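Local coordinates for protein nigritoxine (Vibrio nigripulchritudo, PDB 5M41) that is a bacterial toxin that acts on crustaceans and insects, with a structure that includes a new fold, at residues A363-D368 with S401-K406. Residues are numbered along the deposited sequence; the frame is centred on the assembly and turned at random.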
ATOM      1  N   ALA A 363      -1.613   1.136  -2.607  1.00 38.16           N
ATOM      2  CA  ALA A 363      -2.200  -0.069  -3.128  1.00 38.98           C
ATOM      3  C   ALA A 363      -3.671  -0.062  -2.733  1.00 41.02           C
ATOM      4  O   ALA A 363      -4.079   0.790  -1.950  1.00 38.96           O
ATOM      5  CB  ALA A 363      -1.501  -1.295  -2.535  1.00 39.92           C
ATOM      6  N   GLU A 364      -4.462  -1.007  -3.261  1.00 42.57           N
ATOM      7  CA  GLU A 364      -5.855  -1.148  -2.827  1.00 45.29           C
ATOM      8  C   GLU A 364      -5.905  -1.562  -1.345  1.00 43.22           C
ATOM      9  O   GLU A 364      -6.910  -1.337  -0.659  1.00 43.66           O
ATOM     10  CB  GLU A 364      -6.628  -2.175  -3.689  1.00 49.55           C
ATOM     11  CG  GLU A 364      -6.684  -1.900  -5.199  1.00 52.85           C
ATOM     12  CD  GLU A 364      -7.631  -0.756  -5.612  1.00 60.30           C
ATOM     13  OE1 GLU A 364      -8.172  -0.023  -4.740  1.00 59.18           O
ATOM     14  OE2 GLU A 364      -7.846  -0.575  -6.845  1.00 65.88           O
ATOM     15  N   THR A 365      -4.811  -2.153  -0.866  1.00 41.13           N
ATOM     16  CA  THR A 365      -4.753  -2.739   0.467  1.00 40.64           C
ATOM     17  C   THR A 365      -3.944  -1.927   1.474  1.00 39.68           C
ATOM     18  O   THR A 365      -3.846  -2.313   2.638  1.00 41.24           O
ATOM     19  CB  THR A 365      -4.146  -4.144   0.412  1.00 40.57           C
ATOM     20  OG1 THR A 365      -2.902  -4.069  -0.285  1.00 40.52           O
ATOM     21  CG2 THR A 365      -5.089  -5.145  -0.315  1.00 40.93           C
ATOM     22  N   GLY A 366      -3.354  -0.808   1.059  1.00 38.18           N
ATOM     23  CA  GLY A 366      -2.448  -0.101   1.965  1.00 37.29           C
ATOM     24  C   GLY A 366      -1.448   0.824   1.298  1.00 36.82           C
ATOM     25  O   GLY A 366      -1.656   1.256   0.155  1.00 38.02           O
ATOM     26  N   VAL A 367      -0.367   1.140   2.013  1.00 35.20           N
ATOM     27  CA  VAL A 367       0.673   1.997   1.467  1.00 34.98           C
ATOM     28  C   VAL A 367       2.052   1.386   1.655  1.00 35.54           C
ATOM     29  O   VAL A 367       2.283   0.621   2.590  1.00 33.19           O
ATOM     30  CB  VAL A 367       0.669   3.435   2.062  1.00 36.47           C
ATOM     31  CG1 VAL A 367      -0.731   4.034   1.969  1.00 36.88           C
ATOM     32  CG2 VAL A 367       1.136   3.421   3.510  1.00 38.12           C
ATOM     33  N   ASP A 368       2.956   1.718   0.738  1.00 33.62           N
ATOM     34  CA  ASP A 368       4.361   1.384   0.907  1.00 34.66           C
ATOM     35  C   ASP A 368       5.159   2.686   1.023  1.00 33.52           C
ATOM     36  O   ASP A 368       4.969   3.609   0.235  1.00 32.93           O
ATOM     37  CB  ASP A 368       4.875   0.623  -0.308  1.00 34.88           C
ATOM     38  CG  ASP A 368       4.087  -0.659  -0.589  1.00 41.09           C
ATOM     39  OD1 ASP A 368       3.759  -1.432   0.355  1.00 37.89           O
ATOM     40  OD2 ASP A 368       3.828  -0.916  -1.792  1.00 46.07           O
ATOM     41  N   SER A 401     -12.558  -6.643   4.883  1.00 52.95           N
ATOM     42  CA  SER A 401     -11.811  -7.184   3.736  1.00 54.36           C
ATOM     43  C   SER A 401     -10.298  -6.924   3.763  1.00 51.34           C
ATOM     44  O   SER A 401      -9.539  -7.586   3.056  1.00 51.99           O
ATOM     45  CB  SER A 401     -12.393  -6.603   2.447  1.00 56.55           C
ATOM     46  OG  SER A 401     -12.383  -5.167   2.490  1.00 58.14           O
ATOM     47  N   GLY A 402      -9.861  -5.964   4.576  1.00 50.37           N
ATOM     48  CA  GLY A 402      -8.460  -5.508   4.553  1.00 47.03           C
ATOM     49  C   GLY A 402      -8.179  -4.812   3.219  1.00 48.34           C
ATOM     50  O   GLY A 402      -7.052  -4.816   2.710  1.00 47.59           O
ATOM     51  N   ARG A 403      -9.216  -4.216   2.648  1.00 47.72           N
ATOM     52  CA  ARG A 403      -9.119  -3.668   1.303  1.00 49.38           C
ATOM     53  C   ARG A 403      -9.930  -2.388   1.196  1.00 48.23           C
ATOM     54  O   ARG A 403     -10.981  -2.357   0.577  1.00 48.56           O
ATOM     55  CB  ARG A 403      -9.590  -4.702   0.295  1.00 51.44           C
ATOM     56  CG  ARG A 403      -9.305  -4.324  -1.136  1.00 55.52           C
ATOM     57  CD  ARG A 403      -9.598  -5.502  -2.037  1.00 57.74           C
ATOM     58  NE  ARG A 403      -9.185  -5.145  -3.379  1.00 66.54           N
ATOM     59  CZ  ARG A 403      -8.060  -5.572  -3.947  1.00 69.00           C
ATOM     60  NH1 ARG A 403      -7.260  -6.403  -3.281  1.00 66.77           N
ATOM     61  NH2 ARG A 403      -7.753  -5.174  -5.181  1.00 72.21           N
ATOM     62  N   PRO A 404      -9.453  -1.321   1.829  1.00 46.72           N
ATOM     63  CA  PRO A 404     -10.226  -0.096   1.795  1.00 48.57           C
ATOM     64  C   PRO A 404     -10.331   0.502   0.385  1.00 50.34           C
ATOM     65  O   PRO A 404     -11.265   1.265   0.112  1.00 50.58           O
ATOM     66  CB  PRO A 404      -9.425   0.847   2.698  1.00 47.97           C
ATOM     67  CG  PRO A 404      -8.567  -0.032   3.512  1.00 47.05           C
ATOM     68  CD  PRO A 404      -8.228  -1.178   2.627  1.00 44.98           C
ATOM     69  N   GLY A 405      -9.384   0.165  -0.494  1.00 49.71           N
ATOM     70  CA  GLY A 405      -9.390   0.691  -1.855  1.00 49.17           C
ATOM     71  C   GLY A 405      -8.513   1.929  -1.976  1.00 49.16           C
ATOM     72  O   GLY A 405      -8.365   2.688  -1.016  1.00 46.58           O
ATOM     73  N   LYS A 406      -7.970   2.141  -3.177  1.00 49.34           N
ATOM     74  CA  LYS A 406      -6.996   3.218  -3.460  1.00 51.19           C
ATOM     75  C   LYS A 406      -7.548   4.616  -3.193  1.00 50.93           C
ATOM     76  O   LYS A 406      -6.881   5.457  -2.602  1.00 48.96           O
ATOM     77  CB  LYS A 406      -6.516   3.114  -4.911  1.00 52.50           C
ATOM     78  CG  LYS A 406      -5.457   2.049  -5.128  1.00 52.47           C
ATOM     79  CD  LYS A 406      -4.868   2.125  -6.537  1.00 54.65           C
ATOM     80  CE  LYS A 406      -4.044   0.883  -6.826  1.00 54.55           C
ATOM     81  NZ  LYS A 406      -3.402   0.930  -8.166  1.00 60.11           N
TER
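A tight type I turn, with Glu364 and Thr365 at its corners, links the antiparallel strands 359-363 and 366-370 and meets the loop entering helix 406-415. The backbone N of Gly405, the N-cap residue, donates to Glu364 O at 2.9 Å, in the carbonyl plane and on a lone pair. Next along the chain, Lys406 N reaches Glu364 OE1 at 2.7 Å, approaching from above the carboxylate plane. Glutamate suits this corner: with CG anti to the carbonyl carbon and the chain bent at chi2 (-74°), its carboxylate folds back to the helix start, where its negative charge would suit the positive end of the helix dipole. Gly405, at backbone angles that disfavour a CB, brings its CA within 3.2 Å of Glu364 OE1. Lys406 crosses Glu364 at about a right angle, its CG 3.4 Å from OE1, so its methylenes pack across the carboxylate. On the other flank, extended Arg403 brings a guanidinium face over Glu364 CB, with NH2 3.4 Å from Glu364 CG; this is packing, since the charged atoms do not touch. Thr365 CG2 lies 3.6 Å from Gly402 O, while its OG1 is hydrogen-bonded to Gln442. The arrangement is that of a beta-hairpin turn whose acidic side chain receives the first N-H of a helix.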